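PDB 5K87: 2-methyl-aconitate isomerase from Shewanella oneidensis, which catalyses the cis-trans isomerization of 2-methyl-aconitate in the 2-methylcitrate cycle, by which propionate is broken down. Local coordinates for residues A[129-141]-A[149-161]. The protein carries 1 engineered substitution. Numbering follows the deposited sequence.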
ATOM      1  N   ALA A 129       5.068 -25.937  27.279  1.00 19.69           N
ATOM      2  CA  ALA A 129       6.283 -26.676  27.611  1.00 22.54           C
ATOM      3  C   ALA A 129       7.414 -26.423  26.608  1.00 24.01           C
ATOM      4  O   ALA A 129       8.590 -26.600  26.932  1.00 25.87           O
ATOM      5  CB  ALA A 129       5.990 -28.165  27.728  1.00 25.42           C
ATOM      6  N   ARG A 130       7.057 -25.993  25.399  1.00 20.39           N
ATOM      7  CA  ARG A 130       8.041 -25.769  24.339  1.00 22.36           C
ATOM      8  C   ARG A 130       8.531 -24.326  24.248  1.00 21.24           C
ATOM      9  O   ARG A 130       9.383 -24.004  23.420  1.00 23.74           O
ATOM     10  CB  ARG A 130       7.470 -26.178  22.982  1.00 21.44           C
ATOM     11  CG  ARG A 130       7.172 -27.659  22.849  1.00 27.56           C
ATOM     12  CD  ARG A 130       6.867 -28.013  21.400  1.00 27.55           C
ATOM     13  NE  ARG A 130       7.910 -27.539  20.492  1.00 31.33           N
ATOM     14  CZ  ARG A 130       8.932 -28.278  20.074  1.00 29.30           C
ATOM     15  NH1 ARG A 130       9.840 -27.763  19.251  1.00 22.78           N
ATOM     16  NH2 ARG A 130       9.045 -29.538  20.476  1.00 24.59           N
ATOM     17  N   ILE A 131       7.977 -23.450  25.074  1.00 18.65           N
ATOM     18  CA  ILE A 131       8.396 -22.059  25.073  1.00 19.36           C
ATOM     19  C   ILE A 131       9.235 -21.802  26.310  1.00 19.68           C
ATOM     20  O   ILE A 131       8.727 -21.877  27.430  1.00 21.54           O
ATOM     21  CB  ILE A 131       7.200 -21.102  25.106  1.00 18.91           C
ATOM     22  CG1 ILE A 131       6.173 -21.470  24.032  1.00 21.92           C
ATOM     23  CG2 ILE A 131       7.674 -19.667  24.927  1.00 22.27           C
ATOM     24  CD1 ILE A 131       4.897 -20.673  24.129  1.00 24.41           C
ATOM     25  N   PRO A 132      10.528 -21.511  26.123  1.00 19.01           N
ATOM     26  CA  PRO A 132      11.363 -21.215  27.287  1.00 19.44           C
ATOM     27  C   PRO A 132      11.076 -19.816  27.799  1.00 21.97           C
ATOM     28  O   PRO A 132      10.434 -19.015  27.116  1.00 21.64           O
ATOM     29  CB  PRO A 132      12.777 -21.274  26.715  1.00 19.78           C
ATOM     30  CG  PRO A 132      12.608 -20.841  25.289  1.00 20.38           C
ATOM     31  CD  PRO A 132      11.276 -21.406  24.856  1.00 20.46           C
ATOM     32  N   ARG A 133      11.541 -19.517  29.002  1.00 19.06           N
ATOM     33  CA  ARG A 133      11.431 -18.172  29.530  1.00 20.97           C
ATOM     34  C   ARG A 133      12.327 -17.242  28.712  1.00 17.70           C
ATOM     35  O   ARG A 133      11.972 -16.097  28.446  1.00 18.50           O
ATOM     36  CB  ARG A 133      11.849 -18.165  31.000  1.00 23.04           C
ATOM     37  CG  ARG A 133      11.676 -16.836  31.697  1.00 31.50           C
ATOM     38  CD  ARG A 133      10.213 -16.486  31.843  1.00 34.72           C
ATOM     39  NE  ARG A 133      10.038 -15.115  32.299  1.00 35.30           N
ATOM     40  CZ  ARG A 133       8.871 -14.485  32.321  1.00 29.10           C
ATOM     41  NH1 ARG A 133       7.776 -15.110  31.906  1.00 32.16           N
ATOM     42  NH2 ARG A 133       8.799 -13.233  32.748  1.00 36.22           N
ATOM     43  N   ASN A 134      13.490 -17.758  28.318  1.00 17.23           N
ATOM     44  CA  ASN A 134      14.439 -17.036  27.479  1.00 16.71           C
ATOM     45  C   ASN A 134      15.151 -18.015  26.568  1.00 17.08           C
ATOM     46  O   ASN A 134      15.389 -19.160  26.952  1.00 20.03           O
ATOM     47  CB  ASN A 134      15.491 -16.312  28.329  1.00 16.75           C
ATOM     48  CG  ASN A 134      14.897 -15.212  29.182  1.00 18.26           C
ATOM     49  OD1 ASN A 134      14.613 -14.116  28.699  1.00 17.41           O
ATOM     50  ND2 ASN A 134      14.719 -15.493  30.466  1.00 18.81           N
ATOM     51  N   GLY A 135      15.508 -17.571  25.371  1.00 17.19           N
ATOM     52  CA  GLY A 135      16.264 -18.424  24.478  1.00 20.00           C
ATOM     53  C   GLY A 135      15.638 -18.474  23.105  1.00 17.97           C
ATOM     54  O   GLY A 135      15.338 -17.429  22.526  1.00 20.06           O
ATOM     55  N   VAL A 136      15.443 -19.682  22.592  1.00 16.15           N
ATOM     56  CA  VAL A 136      14.902 -19.869  21.254  1.00 16.76           C
ATOM     57  C   VAL A 136      13.770 -20.878  21.326  1.00 16.45           C
ATOM     58  O   VAL A 136      13.937 -21.964  21.880  1.00 19.35           O
ATOM     59  CB  VAL A 136      15.989 -20.375  20.281  1.00 17.63           C
ATOM     60  CG1 VAL A 136      15.391 -20.625  18.897  1.00 18.15           C
ATOM     61  CG2 VAL A 136      17.128 -19.366  20.190  1.00 18.53           C
ATOM     62  N   CYS A 137      12.615 -20.504  20.782  1.00 15.64           N
ATOM     63  CA  CYS A 137      11.494 -21.417  20.645  1.00 16.33           C
ATOM     64  C   CYS A 137      11.450 -21.933  19.212  1.00 15.73           C
ATOM     65  O   CYS A 137      11.252 -21.163  18.268  1.00 15.93           O
ATOM     66  CB  CYS A 137      10.179 -20.716  20.985  1.00 17.03           C
ATOM     67  SG  CYS A 137       8.723 -21.746  20.758  1.00 18.96           S
ATOM     68  N   THR A 138      11.645 -23.233  19.049  1.00 16.88           N
ATOM     69  CA  THR A 138      11.604 -23.849  17.734  1.00 18.20           C
ATOM     70  C   THR A 138      10.164 -24.240  17.405  1.00 18.50           C
ATOM     71  O   THR A 138       9.609 -25.189  17.972  1.00 18.74           O
ATOM     72  CB  THR A 138      12.550 -25.057  17.684  1.00 20.77           C
ATOM     73  OG1 THR A 138      13.902 -24.591  17.801  1.00 22.22           O
ATOM     74  CG2 THR A 138      12.397 -25.819  16.390  1.00 21.89           C
ATOM     75  N   VAL A 139       9.548 -23.470  16.515  1.00 14.27           N
ATOM     76  CA  VAL A 139       8.152 -23.678  16.155  1.00 13.78           C
ATOM     77  C   VAL A 139       8.080 -24.587  14.943  1.00 13.74           C
ATOM     78  O   VAL A 139       8.643 -24.274  13.884  1.00 14.70           O
ATOM     79  CB  VAL A 139       7.443 -22.344  15.844  1.00 13.97           C
ATOM     80  CG1 VAL A 139       5.986 -22.591  15.513  1.00 15.13           C
ATOM     81  CG2 VAL A 139       7.559 -21.399  17.026  1.00 16.07           C
ATOM     82  N   ARG A 140       7.385 -25.709  15.098  1.00 14.20           N
ATOM     83  CA  ARG A 140       7.232 -26.680  14.025  1.00 15.20           C
ATOM     84  C   ARG A 140       5.910 -26.411  13.319  1.00 13.70           C
ATOM     85  O   ARG A 140       4.831 -26.653  13.865  1.00 14.33           O
ATOM     86  CB  ARG A 140       7.286 -28.102  14.591  1.00 15.25           C
ATOM     87  CG  ARG A 140       8.578 -28.390  15.381  1.00 17.52           C
ATOM     88  CD  ARG A 140       8.445 -29.618  16.285  1.00 19.39           C
ATOM     89  NE  ARG A 140       7.387 -29.433  17.271  1.00 20.91           N
ATOM     90  CZ  ARG A 140       6.905 -30.396  18.049  1.00 19.93           C
ATOM     91  NH1 ARG A 140       7.384 -31.631  17.961  1.00 25.41           N
ATOM     92  NH2 ARG A 140       5.931 -30.125  18.906  1.00 24.50           N
ATOM     93  N   ILE A 141       6.001 -25.859  12.116  1.00 12.87           N
ATOM     94  CA  ILE A 141       4.822 -25.397  11.395  1.00 12.82           C
ATOM     95  C   ILE A 141       4.393 -26.428  10.367  1.00 12.76           C
ATOM     96  O   ILE A 141       5.208 -26.887   9.568  1.00 13.04           O
ATOM     97  CB  ILE A 141       5.112 -24.066  10.669  1.00 11.96           C
ATOM     98  CG1 ILE A 141       5.549 -22.985  11.663  1.00 13.62           C
ATOM     99  CG2 ILE A 141       3.890 -23.609   9.907  1.00 12.99           C
ATOM    100  CD1 ILE A 141       6.253 -21.812  11.024  1.00 14.41           C
ATOM    101  N   THR A 149       6.485 -29.457   6.183  1.00 13.98           N
ATOM    102  CA  THR A 149       6.962 -28.958   7.464  1.00 13.22           C
ATOM    103  C   THR A 149       7.900 -27.776   7.261  1.00 12.82           C
ATOM    104  O   THR A 149       8.801 -27.817   6.410  1.00 13.54           O
ATOM    105  CB  THR A 149       7.753 -30.042   8.204  1.00 14.99           C
ATOM    106  OG1 THR A 149       6.902 -31.170   8.444  1.00 17.10           O
ATOM    107  CG2 THR A 149       8.306 -29.513   9.532  1.00 18.15           C
ATOM    108  N   ILE A 150       7.683 -26.714   8.035  1.00 13.87           N
ATOM    109  CA  ILE A 150       8.610 -25.587   8.054  1.00 13.57           C
ATOM    110  C   ILE A 150       8.919 -25.269   9.509  1.00 14.70           C
ATOM    111  O   ILE A 150       8.033 -25.322  10.352  1.00 15.13           O
ATOM    112  CB  ILE A 150       8.024 -24.361   7.358  1.00 15.14           C
ATOM    113  CG1 ILE A 150       7.664 -24.696   5.913  1.00 16.07           C
ATOM    114  CG2 ILE A 150       9.000 -23.214   7.431  1.00 20.30           C
ATOM    115  CD1 ILE A 150       6.807 -23.658   5.273  1.00 19.20           C
ATOM    116  N   ILE A 151      10.180 -24.992   9.817  1.00 17.57           N
ATOM    117  CA  ILE A 151      10.594 -24.691  11.180  1.00 17.68           C
ATOM    118  C   ILE A 151      10.938 -23.209  11.297  1.00 19.67           C
ATOM    119  O   ILE A 151      11.611 -22.655  10.423  1.00 20.06           O
ATOM    120  CB  ILE A 151      11.842 -25.507  11.557  1.00 21.12           C
ATOM    121  CG1 ILE A 151      11.621 -27.004  11.299  1.00 27.72           C
ATOM    122  CG2 ILE A 151      12.246 -25.237  12.988  1.00 22.57           C
ATOM    123  CD1 ILE A 151      10.519 -27.625  12.122  1.00 26.00           C
ATOM    124  N   ALA A 152      10.473 -22.561  12.363  1.00 15.47           N
ATOM    125  CA  ALA A 152      10.887 -21.190  12.644  1.00 14.77           C
ATOM    126  C   ALA A 152      11.533 -21.131  14.019  1.00 13.96           C
ATOM    127  O   ALA A 152      10.918 -21.528  15.006  1.00 14.41           O
ATOM    128  CB  ALA A 152       9.703 -20.249  12.583  1.00 15.43           C
ATOM    129  N   HIS A 153      12.774 -20.662  14.079  1.00 12.92           N
ATOM    130  CA  HIS A 153      13.486 -20.529  15.346  1.00 13.29           C
ATOM    131  C   HIS A 153      13.280 -19.115  15.852  1.00 12.50           C
ATOM    132  O   HIS A 153      13.966 -18.188  15.434  1.00 13.10           O
ATOM    133  CB  HIS A 153      14.975 -20.842  15.170  1.00 14.31           C
ATOM    134  CG  HIS A 153      15.238 -22.209  14.626  1.00 16.60           C
ATOM    135  ND1 HIS A 153      15.158 -23.347  15.399  1.00 21.28           N
ATOM    136  CD2 HIS A 153      15.573 -22.620  13.382  1.00 17.96           C
ATOM    137  CE1 HIS A 153      15.443 -24.402  14.655  1.00 24.60           C
ATOM    138  NE2 HIS A 153      15.693 -23.989  13.427  1.00 19.82           N
ATOM    139  N   VAL A 154      12.311 -18.956  16.745  1.00 13.42           N
ATOM    140  CA  VAL A 154      11.906 -17.629  17.189  1.00 13.51           C
ATOM    141  C   VAL A 154      12.553 -17.289  18.525  1.00 13.70           C
ATOM    142  O   VAL A 154      12.407 -18.039  19.484  1.00 13.96           O
ATOM    143  CB  VAL A 154      10.380 -17.534  17.316  1.00 12.67           C
ATOM    144  CG1 VAL A 154       9.958 -16.127  17.720  1.00 15.38           C
ATOM    145  CG2 VAL A 154       9.709 -17.966  16.009  1.00 14.63           C
ATOM    146  N   PRO A 155      13.256 -16.155  18.593  1.00 12.23           N
ATOM    147  CA  PRO A 155      13.887 -15.782  19.864  1.00 13.76           C
ATOM    148  C   PRO A 155      12.863 -15.333  20.900  1.00 12.75           C
ATOM    149  O   PRO A 155      11.862 -14.678  20.567  1.00 13.98           O
ATOM    150  CB  PRO A 155      14.809 -14.630  19.473  1.00 17.21           C
ATOM    151  CG  PRO A 155      14.154 -14.021  18.263  1.00 15.73           C
ATOM    152  CD  PRO A 155      13.536 -15.180  17.522  1.00 14.57           C
ATOM    153  N   ILE A 156      13.129 -15.685  22.156  1.00 14.05           N
ATOM    154  CA  ILE A 156      12.245 -15.412  23.283  1.00 15.07           C
ATOM    155  C   ILE A 156      12.985 -14.622  24.364  1.00 16.37           C
ATOM    156  O   ILE A 156      14.121 -14.956  24.714  1.00 17.24           O
ATOM    157  CB  ILE A 156      11.753 -16.723  23.929  1.00 16.09           C
ATOM    158  CG1 ILE A 156      11.078 -17.636  22.894  1.00 15.80           C
ATOM    159  CG2 ILE A 156      10.814 -16.429  25.093  1.00 17.67           C
ATOM    160  CD1 ILE A 156       9.779 -17.089  22.302  1.00 16.97           C
ATOM    161  N   THR A 157      12.346 -13.580  24.882  1.00 15.44           N
ATOM    162  CA  THR A 157      12.863 -12.823  26.020  1.00 15.87           C
ATOM    163  C   THR A 157      11.726 -12.613  27.008  1.00 17.66           C
ATOM    164  O   THR A 157      10.654 -12.142  26.629  1.00 16.87           O
ATOM    165  CB  THR A 157      13.408 -11.461  25.579  1.00 17.69           C
ATOM    166  OG1 THR A 157      14.540 -11.654  24.721  1.00 16.92           O
ATOM    167  CG2 THR A 157      13.816 -10.625  26.793  1.00 20.21           C
ATOM    168  N   ASP A 158      11.945 -12.989  28.267  1.00 17.44           N
ATOM    169  CA  ASP A 158      10.942 -12.804  29.321  1.00 18.72           C
ATOM    170  C   ASP A 158       9.603 -13.431  28.937  1.00 18.36           C
ATOM    171  O   ASP A 158       8.542 -12.842  29.157  1.00 20.76           O
ATOM    172  CB  ASP A 158      10.771 -11.319  29.669  1.00 21.98           C
ATOM    173  CG  ASP A 158      12.037 -10.703  30.241  1.00 26.24           C
ATOM    174  OD1 ASP A 158      12.777 -11.422  30.945  1.00 26.21           O
ATOM    175  OD2 ASP A 158      12.298  -9.507  29.982  1.00 26.63           O
ATOM    176  N   GLY A 159       9.665 -14.623  28.356  1.00 19.60           N
ATOM    177  CA  GLY A 159       8.479 -15.375  28.002  1.00 18.31           C
ATOM    178  C   GLY A 159       7.681 -14.836  26.827  1.00 20.74           C
ATOM    179  O   GLY A 159       6.577 -15.310  26.572  1.00 22.71           O
ATOM    180  N   ALA A 160       8.212 -13.844  26.121  1.00 16.98           N
ATOM    181  CA  ALA A 160       7.503 -13.287  24.971  1.00 17.39           C
ATOM    182  C   ALA A 160       8.435 -13.260  23.777  1.00 17.19           C
ATOM    183  O   ALA A 160       9.654 -13.307  23.933  1.00 16.05           O
ATOM    184  CB  ALA A 160       6.994 -11.890  25.278  1.00 20.34           C
ATOM    185  N   VAL A 161       7.865 -13.179  22.577  1.00 14.94           N
ATOM    186  CA  VAL A 161       8.671 -13.067  21.376  1.00 14.57           C
ATOM    187  C   VAL A 161       9.596 -11.855  21.475  1.00 13.48           C
ATOM    188  O   VAL A 161       9.168 -10.756  21.859  1.00 13.65           O
ATOM    189  CB  VAL A 161       7.785 -12.974  20.118  1.00 12.79           C
ATOM    190  CG1 VAL A 161       8.629 -12.655  18.890  1.00 13.27           C
ATOM    191  CG2 VAL A 161       6.993 -14.271  19.926  1.00 14.28           C
TER
HETATM  192  O   HOH W   1      12.918 -13.774  32.235  1.00 27.33           O
HETATM  193  O   HOH W   2      15.371 -11.997  30.255  1.00 44.72           O
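With chi1 at -67° and -58°, Thr138 OG1 and His153 CG each stand beside their own backbone N, and the two side chains lie alongside each other on one face of an antiparallel beta hairpin. Thr138 OG1 hydrogen-bonds His153 ND1 at the ring edge, at 3.0 Å. His153 NE2 is hydrogen-bonded to Glu182 OE1, so the ring is held at both nitrogens. Ile151 CG2 lies over one face of the His153 ring, toward its rim, and presses on Thr138 CG2 at 3.5 Å. The ladder runs from Gly135–Ile156 to Ile141–Ile150, with paired backbone bonds at every second residue. Cys137, Val139, Ile141, Ile150, Ala152, Val154 and Ile156 fill the other, buried face, where Ile121 of helix 113-122 packs on Val139 and Val154. Ile156 CG1 touches Cys137 CB at 3.7 Å. The Ile150 side chain is about 9 Å from bound malonate. At the far end, the type I' turn Thr157 to Ala160 docks on Arg133 and Asn134. Gly159 N donates to a lone pair of Arg133 O, in the carbonyl plane, at 2.7 Å. Asp158 N reaches Asn134 OD1 nearly straight (171°), from above the amide plane. One water accepts from Arg133 NE and Asn134 ND2 and donates to Asp158 OD1 at 2.7 Å.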